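Local structure of monalysin (Pseudomonas entomophila, 4MKO) at residues Val55-Gln60 / Val143-Ala148; Leu179-Gln184 / Leu199-Val204; Pro8-Asp13 / Gln28-Asp33. The protein forms pores in host cell membranes as a secreted beta-barrel toxin, lysing cells and damaging the intestine of Drosophila. All coordinates share one frame; numbering follows the deposited sequence.

Contact 1 of 3, residues Val55-Gln60 / Val143-Ala148; sequences VFAYLQ and VVLVYA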
loop_
_atom_site.group_PDB
_atom_site.type_symbol
_atom_site.label_atom_id
_atom_site.label_comp_id
_atom_site.label_asym_id
_atom_site.label_seq_id
_atom_site.Cartn_x
_atom_site.Cartn_y
_atom_site.Cartn_z
ATOM N N VAL A 55 -4.355 -4.781 2.380
ATOM C CA VAL A 55 -4.005 -6.172 2.047
ATOM C C VAL A 55 -2.516 -6.478 2.168
ATOM O O VAL A 55 -2.148 -7.650 2.292
ATOM C CB VAL A 55 -4.537 -6.619 0.653
ATOM C CG1 VAL A 55 -6.067 -6.774 0.662
ATOM C CG2 VAL A 55 -4.068 -5.678 -0.481
ATOM N N PHE A 56 -1.666 -5.456 2.003
ATOM C CA PHE A 56 -0.226 -5.718 1.991
ATOM C C PHE A 56 0.539 -4.490 2.425
ATOM O O PHE A 56 0.022 -3.379 2.381
ATOM C CB PHE A 56 0.179 -6.122 0.550
ATOM C CG PHE A 56 1.411 -7.006 0.473
ATOM C CD1 PHE A 56 1.322 -8.372 0.722
ATOM C CD2 PHE A 56 2.645 -6.479 0.113
ATOM C CE1 PHE A 56 2.456 -9.187 0.662
ATOM C CE2 PHE A 56 3.776 -7.299 0.031
ATOM C CZ PHE A 56 3.675 -8.645 0.315
ATOM N N ALA A 57 1.768 -4.690 2.864
ATOM C CA ALA A 57 2.635 -3.561 3.216
ATOM C C ALA A 57 4.007 -3.950 2.767
ATOM O O ALA A 57 4.404 -5.099 2.974
ATOM C CB ALA A 57 2.611 -3.293 4.708
ATOM N N TYR A 58 4.714 -3.039 2.093
ATOM C CA TYR A 58 6.053 -3.412 1.635
ATOM C C TYR A 58 7.007 -2.240 1.694
ATOM O O TYR A 58 6.580 -1.098 1.872
ATOM C CB TYR A 58 6.036 -4.088 0.251
ATOM C CG TYR A 58 5.723 -3.148 -0.885
ATOM C CD1 TYR A 58 4.406 -2.854 -1.230
ATOM C CD2 TYR A 58 6.741 -2.596 -1.659
ATOM C CE1 TYR A 58 4.111 -2.010 -2.296
ATOM C CE2 TYR A 58 6.456 -1.748 -2.729
ATOM C CZ TYR A 58 5.137 -1.449 -3.032
ATOM O OH TYR A 58 4.824 -0.632 -4.076
ATOM N N LEU A 59 8.293 -2.528 1.522
ATOM C CA LEU A 59 9.329 -1.500 1.570
ATOM C C LEU A 59 9.686 -1.091 0.149
ATOM O O LEU A 59 10.116 -1.931 -0.661
ATOM C CB LEU A 59 10.559 -2.060 2.297
ATOM C CG LEU A 59 10.423 -2.276 3.809
ATOM C CD1 LEU A 59 11.697 -2.870 4.379
ATOM C CD2 LEU A 59 10.077 -0.980 4.520
ATOM N N GLN A 60 9.465 0.183 -0.179
ATOM C CA GLN A 60 9.802 0.644 -1.519
ATOM C C GLN A 60 11.116 1.408 -1.479
ATOM O O GLN A 60 11.386 2.157 -0.545
ATOM C CB GLN A 60 8.671 1.453 -2.160
ATOM C CG GLN A 60 8.643 2.930 -1.806
ATOM C CD GLN A 60 7.609 3.690 -2.609
ATOM O OE1 GLN A 60 6.877 3.132 -3.450
ATOM N NE2 GLN A 60 7.482 4.973 -2.309
ATOM N N VAL A 143 7.965 2.630 3.938
ATOM C CA VAL A 143 6.824 1.707 4.051
ATOM C C VAL A 143 5.693 2.167 3.151
ATOM O O VAL A 143 5.259 3.331 3.208
ATOM C CB VAL A 143 6.337 1.564 5.526
ATOM C CG1 VAL A 143 5.044 0.753 5.605
ATOM C CG2 VAL A 143 7.428 0.964 6.425
ATOM N N VAL A 144 5.181 1.222 2.359
ATOM C CA VAL A 144 4.023 1.415 1.484
ATOM C C VAL A 144 2.875 0.562 2.015
ATOM O O VAL A 144 3.056 -0.630 2.304
ATOM C CB VAL A 144 4.333 1.051 0.021
ATOM C CG1 VAL A 144 3.067 1.096 -0.837
ATOM C CG2 VAL A 144 5.398 1.974 -0.567
ATOM N N LEU A 145 1.692 1.177 2.134
ATOM C CA LEU A 145 0.464 0.514 2.551
ATOM C C LEU A 145 -0.358 0.258 1.307
ATOM O O LEU A 145 -0.648 1.187 0.552
ATOM C CB LEU A 145 -0.333 1.348 3.585
ATOM C CG LEU A 145 0.441 1.717 4.859
ATOM C CD1 LEU A 145 -0.314 2.775 5.688
ATOM C CD2 LEU A 145 0.784 0.459 5.703
ATOM N N VAL A 146 -0.705 -1.014 1.079
ATOM C CA VAL A 146 -1.456 -1.458 -0.102
ATOM C C VAL A 146 -2.875 -1.864 0.259
ATOM O O VAL A 146 -3.083 -2.649 1.194
ATOM C CB VAL A 146 -0.720 -2.604 -0.854
ATOM C CG1 VAL A 146 -1.459 -2.979 -2.145
ATOM C CG2 VAL A 146 0.734 -2.214 -1.162
ATOM N N TYR A 147 -3.842 -1.376 -0.537
ATOM C CA TYR A 147 -5.271 -1.627 -0.331
ATOM C C TYR A 147 -5.900 -2.296 -1.539
ATOM O O TYR A 147 -5.497 -2.023 -2.677
ATOM C CB TYR A 147 -6.004 -0.277 -0.052
ATOM C CG TYR A 147 -5.422 0.436 1.144
ATOM C CD1 TYR A 147 -4.277 1.222 1.020
ATOM C CD2 TYR A 147 -5.918 0.206 2.425
ATOM C CE1 TYR A 147 -3.677 1.803 2.131
ATOM C CE2 TYR A 147 -5.337 0.801 3.545
ATOM C CZ TYR A 147 -4.200 1.581 3.392
ATOM O OH TYR A 147 -3.610 2.179 4.477
ATOM N N ALA A 148 -6.875 -3.179 -1.284
ATOM C CA ALA A 148 -7.663 -3.806 -2.345
ATOM C C ALA A 148 -9.024 -3.114 -2.328
ATOM O O ALA A 148 -9.536 -2.745 -1.257
ATOM C CB ALA A 148 -7.833 -5.304 -2.097
#
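Strands 55-60 and 143-148 run antiparallel, their axes approaching to 4.6 Å, with F56/V146 and Y58/V144 as hydrogen-bonded pairs and A57/L145 and L59/V143 as non-hydrogen-bonded ones. Y58 packs its ring against V144 and V146. Its CG sits in the crowded position between the backbone N and the carbonyl carbon (chi1 71°), which lays the ring beside V144, the two side chains pointing the same way. From CB the chain leads to a ring whose CD1 and CE1 meet V146 CG2, with Y58 CE1 to V146 CG2 at 3.6 Å; this methyl lies in the ring plane, at the edge. V144 approaches over a face: its CB stands 4.0 Å from the Y58 ring centroid in a CH-pi contact, while V144 CG1 touches CE1 and CZ and more distantly OH at the tip. The other methyl, V144 CG2, is crossed by the Q60 side chain, whose OE1 comes within 3.4 Å. W201 and V204 of helix 201-211 also pack against Y58. At the far end V146 O accepts two bonds, from V55 N at 2.8 Å and from F56 N at 3.2 Å. Two residues face one, a classic beta bulge within the long antiparallel strands of this aerolysin-like fold.

Contact 2 of 3, residues Leu179-Gln184 / Leu199-Val204; sequences LSAITQ and LDWDTV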
loop_
_atom_site.group_PDB
_atom_site.type_symbol
_atom_site.label_atom_id
_atom_site.label_comp_id
_atom_site.label_asym_id
_atom_site.label_seq_id
_atom_site.Cartn_x
_atom_site.Cartn_y
_atom_site.Cartn_z
ATOM N N LEU A 179 -5.951 -2.502 -6.953
ATOM C CA LEU A 179 -5.207 -2.146 -5.748
ATOM C C LEU A 179 -4.760 -0.696 -5.831
ATOM O O LEU A 179 -4.481 -0.200 -6.917
ATOM C CB LEU A 179 -3.939 -3.012 -5.562
ATOM C CG LEU A 179 -4.073 -4.540 -5.625
ATOM C CD1 LEU A 179 -2.700 -5.198 -5.361
ATOM C CD2 LEU A 179 -5.094 -5.060 -4.608
ATOM N N SER A 180 -4.604 -0.048 -4.663
ATOM C CA SER A 180 -4.007 1.276 -4.578
ATOM C C SER A 180 -2.949 1.233 -3.500
ATOM O O SER A 180 -2.907 0.289 -2.705
ATOM C CB SER A 180 -5.038 2.354 -4.271
ATOM O OG SER A 180 -5.387 2.394 -2.904
ATOM N N ALA A 181 -2.125 2.269 -3.441
ATOM C CA ALA A 181 -1.047 2.295 -2.456
ATOM C C ALA A 181 -0.759 3.723 -2.008
ATOM O O ALA A 181 -0.798 4.651 -2.815
ATOM C CB ALA A 181 0.201 1.664 -3.044
ATOM N N ILE A 182 -0.512 3.882 -0.711
ATOM C CA ILE A 182 -0.162 5.150 -0.066
ATOM C C ILE A 182 1.084 4.871 0.776
ATOM O O ILE A 182 1.399 3.704 1.048
ATOM C CB ILE A 182 -1.336 5.741 0.792
ATOM C CG1 ILE A 182 -1.613 4.905 2.086
ATOM C CG2 ILE A 182 -2.631 5.942 -0.050
ATOM C CD1 ILE A 182 -2.629 5.475 3.078
ATOM N N THR A 183 1.781 5.919 1.212
ATOM C CA THR A 183 2.930 5.702 2.091
ATOM C C THR A 183 2.564 5.950 3.536
ATOM O O THR A 183 1.577 6.634 3.838
ATOM C CB THR A 183 4.083 6.652 1.744
ATOM O OG1 THR A 183 3.545 7.961 1.538
ATOM C CG2 THR A 183 4.908 6.187 0.548
ATOM N N GLN A 184 3.403 5.419 4.427
ATOM C CA GLN A 184 3.350 5.637 5.877
ATOM C C GLN A 184 4.600 6.461 6.218
ATOM O O GLN A 184 5.615 6.336 5.534
ATOM C CB GLN A 184 3.400 4.289 6.622
ATOM C CG GLN A 184 3.116 4.388 8.114
ATOM C CD GLN A 184 3.062 3.035 8.763
ATOM O OE1 GLN A 184 3.914 2.166 8.539
ATOM N NE2 GLN A 184 2.083 2.841 9.614
ATOM N N LEU A 199 10.593 -5.167 -3.382
ATOM C CA LEU A 199 9.451 -5.351 -4.254
ATOM C C LEU A 199 9.116 -3.992 -4.862
ATOM O O LEU A 199 9.439 -2.953 -4.274
ATOM C CB LEU A 199 8.256 -5.845 -3.424
ATOM C CG LEU A 199 8.415 -7.227 -2.767
ATOM C CD1 LEU A 199 7.293 -7.492 -1.782
ATOM C CD2 LEU A 199 8.466 -8.337 -3.821
ATOM N N ASP A 200 8.487 -3.998 -6.041
ATOM C CA ASP A 200 8.021 -2.783 -6.686
ATOM C C ASP A 200 6.510 -2.912 -6.944
ATOM O O ASP A 200 5.931 -3.981 -6.734
ATOM C CB ASP A 200 8.826 -2.445 -7.954
ATOM C CG ASP A 200 8.806 -3.487 -9.055
ATOM O OD1 ASP A 200 7.800 -4.227 -9.164
ATOM O OD2 ASP A 200 9.775 -3.531 -9.843
ATOM N N TRP A 201 5.880 -1.819 -7.373
ATOM C CA TRP A 201 4.440 -1.760 -7.561
ATOM C C TRP A 201 3.900 -2.765 -8.586
ATOM O O TRP A 201 2.865 -3.375 -8.334
ATOM C CB TRP A 201 4.031 -0.329 -7.890
ATOM C CG TRP A 201 2.555 -0.085 -7.966
ATOM C CD1 TRP A 201 1.902 0.624 -8.927
ATOM C CD2 TRP A 201 1.553 -0.514 -7.028
ATOM N NE1 TRP A 201 0.556 0.680 -8.643
ATOM C CE2 TRP A 201 0.319 0.015 -7.466
ATOM C CE3 TRP A 201 1.593 -1.232 -5.808
ATOM C CZ2 TRP A 201 -0.879 -0.221 -6.793
ATOM C CZ3 TRP A 201 0.404 -1.447 -5.126
ATOM C CH2 TRP A 201 -0.823 -0.984 -5.643
ATOM N N ASP A 202 4.588 -2.932 -9.730
ATOM C CA ASP A 202 4.202 -3.890 -10.778
ATOM C C ASP A 202 4.167 -5.315 -10.211
ATOM O O ASP A 202 3.158 -6.020 -10.371
ATOM C CB ASP A 202 5.171 -3.786 -11.973
ATOM C CG ASP A 202 4.704 -4.552 -13.190
ATOM O OD1 ASP A 202 5.056 -5.751 -13.308
ATOM O OD2 ASP A 202 3.984 -3.960 -14.021
ATOM N N THR A 203 5.237 -5.715 -9.497
ATOM C CA THR A 203 5.371 -7.035 -8.879
ATOM C C THR A 203 4.270 -7.266 -7.831
ATOM O O THR A 203 3.650 -8.331 -7.821
ATOM C CB THR A 203 6.782 -7.235 -8.300
ATOM O OG1 THR A 203 7.729 -7.049 -9.351
ATOM C CG2 THR A 203 6.975 -8.623 -7.670
ATOM N N VAL A 204 4.048 -6.283 -6.941
ATOM C CA VAL A 204 3.027 -6.399 -5.893
ATOM C C VAL A 204 1.637 -6.589 -6.500
ATOM O O VAL A 204 0.910 -7.449 -6.030
ATOM C CB VAL A 204 3.102 -5.230 -4.862
ATOM C CG1 VAL A 204 1.907 -5.234 -3.899
ATOM C CG2 VAL A 204 4.407 -5.316 -4.067
#
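W201, in the first turn of helix 201-211, reaches across to strand 179-184 with the outer carbons of its six-membered ring. Its CG is anti to the backbone N (chi1 -174°), and the ring ends up close against the strand. A181 CB lies over one face, 4.0 Å from the centroid of the six-membered ring and 24° off its normal, a CH-pi contact. At the rim, W201 CH2 meets L179 CB at 3.7 Å, and W201 CZ2 lies 3.6 Å from L179 O. This part is buried and tight; S86 and F87 of helix 85-90 also touch the indole, and its NE1 is hydrogen-bonded to S90 OG. V204, one turn later, is looser: L179 CD1 comes no nearer than 4.3 Å to V204 O. The solvent side of the turn is polar, with D200 exposed. D200 is the N-cap: its OD1 accepts from T203 N at 3.0 Å, nearly along the C-O axis, and from T203 OG1 at 2.8 Å, from above the carboxylate plane. No hydrogen bond links the two segments, so helix and strand meet mainly through apolar and CH-pi packing, with L179 O at the ring edge, while the aspartate cap satisfies T203 N and would favourably oppose the helix dipole.

Contact 3 of 3, residues Pro8-Asp13 / Gln28-Asp33; sequences PTKKGD and QGCWVD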
loop_
_atom_site.group_PDB
_atom_site.type_symbol
_atom_site.label_atom_id
_atom_site.label_comp_id
_atom_site.label_asym_id
_atom_site.label_seq_id
_atom_site.Cartn_x
_atom_site.Cartn_y
_atom_site.Cartn_z
ATOM N N PRO A 8 4.637 -13.315 5.766
ATOM C CA PRO A 8 3.695 -13.557 6.874
ATOM C C PRO A 8 2.529 -12.561 6.814
ATOM O O PRO A 8 2.560 -11.632 6.002
ATOM C CB PRO A 8 4.554 -13.291 8.115
ATOM C CG PRO A 8 5.513 -12.228 7.665
ATOM C CD PRO A 8 5.830 -12.571 6.230
ATOM N N THR A 9 1.543 -12.736 7.706
ATOM C CA THR A 9 0.375 -11.855 7.822
ATOM C C THR A 9 0.466 -11.110 9.158
ATOM O O THR A 9 0.718 -11.724 10.196
ATOM C CB THR A 9 -0.924 -12.670 7.707
ATOM O OG1 THR A 9 -0.937 -13.329 6.447
ATOM C CG2 THR A 9 -2.184 -11.798 7.833
ATOM N N LYS A 10 0.282 -9.785 9.127
ATOM C CA LYS A 10 0.404 -8.944 10.319
ATOM C C LYS A 10 -0.845 -8.108 10.505
ATOM O O LYS A 10 -1.416 -7.644 9.523
ATOM C CB LYS A 10 1.635 -8.029 10.228
ATOM C CG LYS A 10 2.963 -8.763 10.004
ATOM C CD LYS A 10 3.346 -9.583 11.236
ATOM C CE LYS A 10 4.428 -10.577 10.939
ATOM N NZ LYS A 10 4.747 -11.356 12.167
ATOM N N LYS A 11 -1.260 -7.911 11.763
ATOM C CA LYS A 11 -2.442 -7.108 12.069
ATOM C C LYS A 11 -2.020 -5.886 12.904
ATOM O O LYS A 11 -1.627 -6.044 14.056
ATOM C CB LYS A 11 -3.480 -7.957 12.822
ATOM C CG LYS A 11 -4.763 -7.214 13.190
ATOM C CD LYS A 11 -5.739 -8.192 13.835
ATOM C CE LYS A 11 -7.036 -7.540 14.236
ATOM N NZ LYS A 11 -7.945 -8.510 14.910
ATOM N N GLY A 12 -2.101 -4.703 12.306
ATOM C CA GLY A 12 -1.818 -3.434 12.968
ATOM C C GLY A 12 -0.357 -3.039 12.980
ATOM O O GLY A 12 0.532 -3.858 12.703
ATOM N N ASP A 13 -0.106 -1.771 13.321
ATOM C CA ASP A 13 1.229 -1.178 13.351
ATOM C C ASP A 13 2.176 -1.844 14.335
ATOM O O ASP A 13 3.367 -1.937 14.021
ATOM C CB ASP A 13 1.163 0.334 13.616
ATOM C CG ASP A 13 0.813 1.211 12.414
ATOM O OD1 ASP A 13 1.000 0.752 11.260
ATOM O OD2 ASP A 13 0.394 2.368 12.630
ATOM N N GLN A 28 11.002 -7.825 3.206
ATOM C CA GLN A 28 10.519 -7.129 2.002
ATOM C C GLN A 28 9.090 -6.619 2.205
ATOM O O GLN A 28 8.735 -5.562 1.696
ATOM C CB GLN A 28 10.503 -8.077 0.792
ATOM C CG GLN A 28 11.865 -8.374 0.179
ATOM C CD GLN A 28 11.708 -9.393 -0.915
ATOM O OE1 GLN A 28 11.231 -10.516 -0.691
ATOM N NE2 GLN A 28 12.076 -9.018 -2.130
ATOM N N GLY A 29 8.260 -7.421 2.861
ATOM C CA GLY A 29 6.857 -7.058 3.017
ATOM C C GLY A 29 6.020 -8.116 3.696
ATOM O O GLY A 29 6.496 -9.212 4.012
ATOM N N CYS A 30 4.773 -7.751 3.990
ATOM C CA CYS A 30 3.875 -8.646 4.686
ATOM C C CYS A 30 2.441 -8.445 4.214
ATOM O O CYS A 30 2.087 -7.355 3.745
ATOM C CB CYS A 30 4.008 -8.477 6.202
ATOM S SG CYS A 30 3.572 -6.828 6.836
ATOM N N TRP A 31 1.633 -9.506 4.315
ATOM C CA TRP A 31 0.189 -9.415 4.083
ATOM C C TRP A 31 -0.343 -8.707 5.319
ATOM O O TRP A 31 0.201 -8.870 6.417
ATOM C CB TRP A 31 -0.429 -10.810 3.975
ATOM C CG TRP A 31 0.001 -11.548 2.744
ATOM C CD1 TRP A 31 1.071 -12.388 2.622
ATOM C CD2 TRP A 31 -0.595 -11.464 1.442
ATOM N NE1 TRP A 31 1.120 -12.905 1.350
ATOM C CE2 TRP A 31 0.129 -12.331 0.593
ATOM C CE3 TRP A 31 -1.682 -10.741 0.909
ATOM C CZ2 TRP A 31 -0.197 -12.501 -0.761
ATOM C CZ3 TRP A 31 -2.015 -10.922 -0.433
ATOM C CH2 TRP A 31 -1.277 -11.790 -1.254
ATOM N N VAL A 32 -1.382 -7.898 5.151
ATOM C CA VAL A 32 -1.958 -7.132 6.259
ATOM C C VAL A 32 -3.381 -7.617 6.506
ATOM O O VAL A 32 -4.175 -7.656 5.566
ATOM C CB VAL A 32 -1.937 -5.604 5.945
ATOM C CG1 VAL A 32 -2.672 -4.800 7.029
ATOM C CG2 VAL A 32 -0.505 -5.101 5.786
ATOM N N ASP A 33 -3.700 -7.947 7.761
ATOM C CA ASP A 33 -5.048 -8.354 8.181
ATOM C C ASP A 33 -5.723 -7.056 8.635
ATOM O O ASP A 33 -5.404 -6.517 9.705
ATOM C CB ASP A 33 -4.956 -9.369 9.345
ATOM C CG ASP A 33 -6.264 -9.712 10.050
ATOM O OD1 ASP A 33 -7.335 -9.284 9.567
ATOM O OD2 ASP A 33 -6.215 -10.412 11.077
HETATM O O HOH W 1 -3.828 -4.219 10.229
#
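C30 SG occupies the crowded position between its backbone N and carbonyl carbon (chi1 62°) and K10 CG stands beside its own N (chi1 -56°), which brings K10 CG to 3.8 Å from C30 SG. The lysine meets the sulfur with its aliphatic base, while the outer part of the chain, bent at chi2 (-68°), turns from C30. C30 SG is a ligand of a bound mercury ion. On the opposite face of the short parallel pairing, T9 OG1 lies 3.6 Å from W31 CB, the side chains crossing obliquely. K11 and D33 run side by side: the fully extended lysine lays its CD 3.6 Å from D33 OD2, but its NZ stays 4.6 Å from that oxygen, so opposite charges are near without touching. The D33 side chain also lies about 2 Å from a zinc ion.

Three backbone bonds hold the register. W31 N donates to P8 O and K10 N to W31 O, both in the carbonyl plane, whereas D33 N meets K10 O at 2.9 Å from above the K10 carbonyl plane. A water accepts from G12 N and donates to D33 O at 2.8 Å, bridging the segments where they part. Strand 9-10, helix 12-20 and strand 29-43 form a beta-alpha-beta unit, with A15, I16 and Y19 of the helix against K10 and strand 46-67 pairing with the edge of strand 29-43 away from strand 9-10.

Overall arrangement
All three contacts reach one mixed sheet, and contact 1 lies in the middle. Its strand 55-60 pairs with segment 28-33 of contact 3, A57 N standing 2.8 Å from C30 O, and its strand 143-148 pairs with segment 179-184 of contact 2, L145 N standing 2.8 Å from I182 O; both are probable hydrogen bonds. The centres of contacts 1 and 2 are about 5 Å apart, those of 1 and 3 about 9 Å. Contacts 2 and 3, about 14 Å apart, still meet through Q184 NE2 and D13 OD1 at 2.9 Å. One mercury ion lies about 2 Å from the C30 side chain, a different one about 4 Å from that of L145 (nearest atoms).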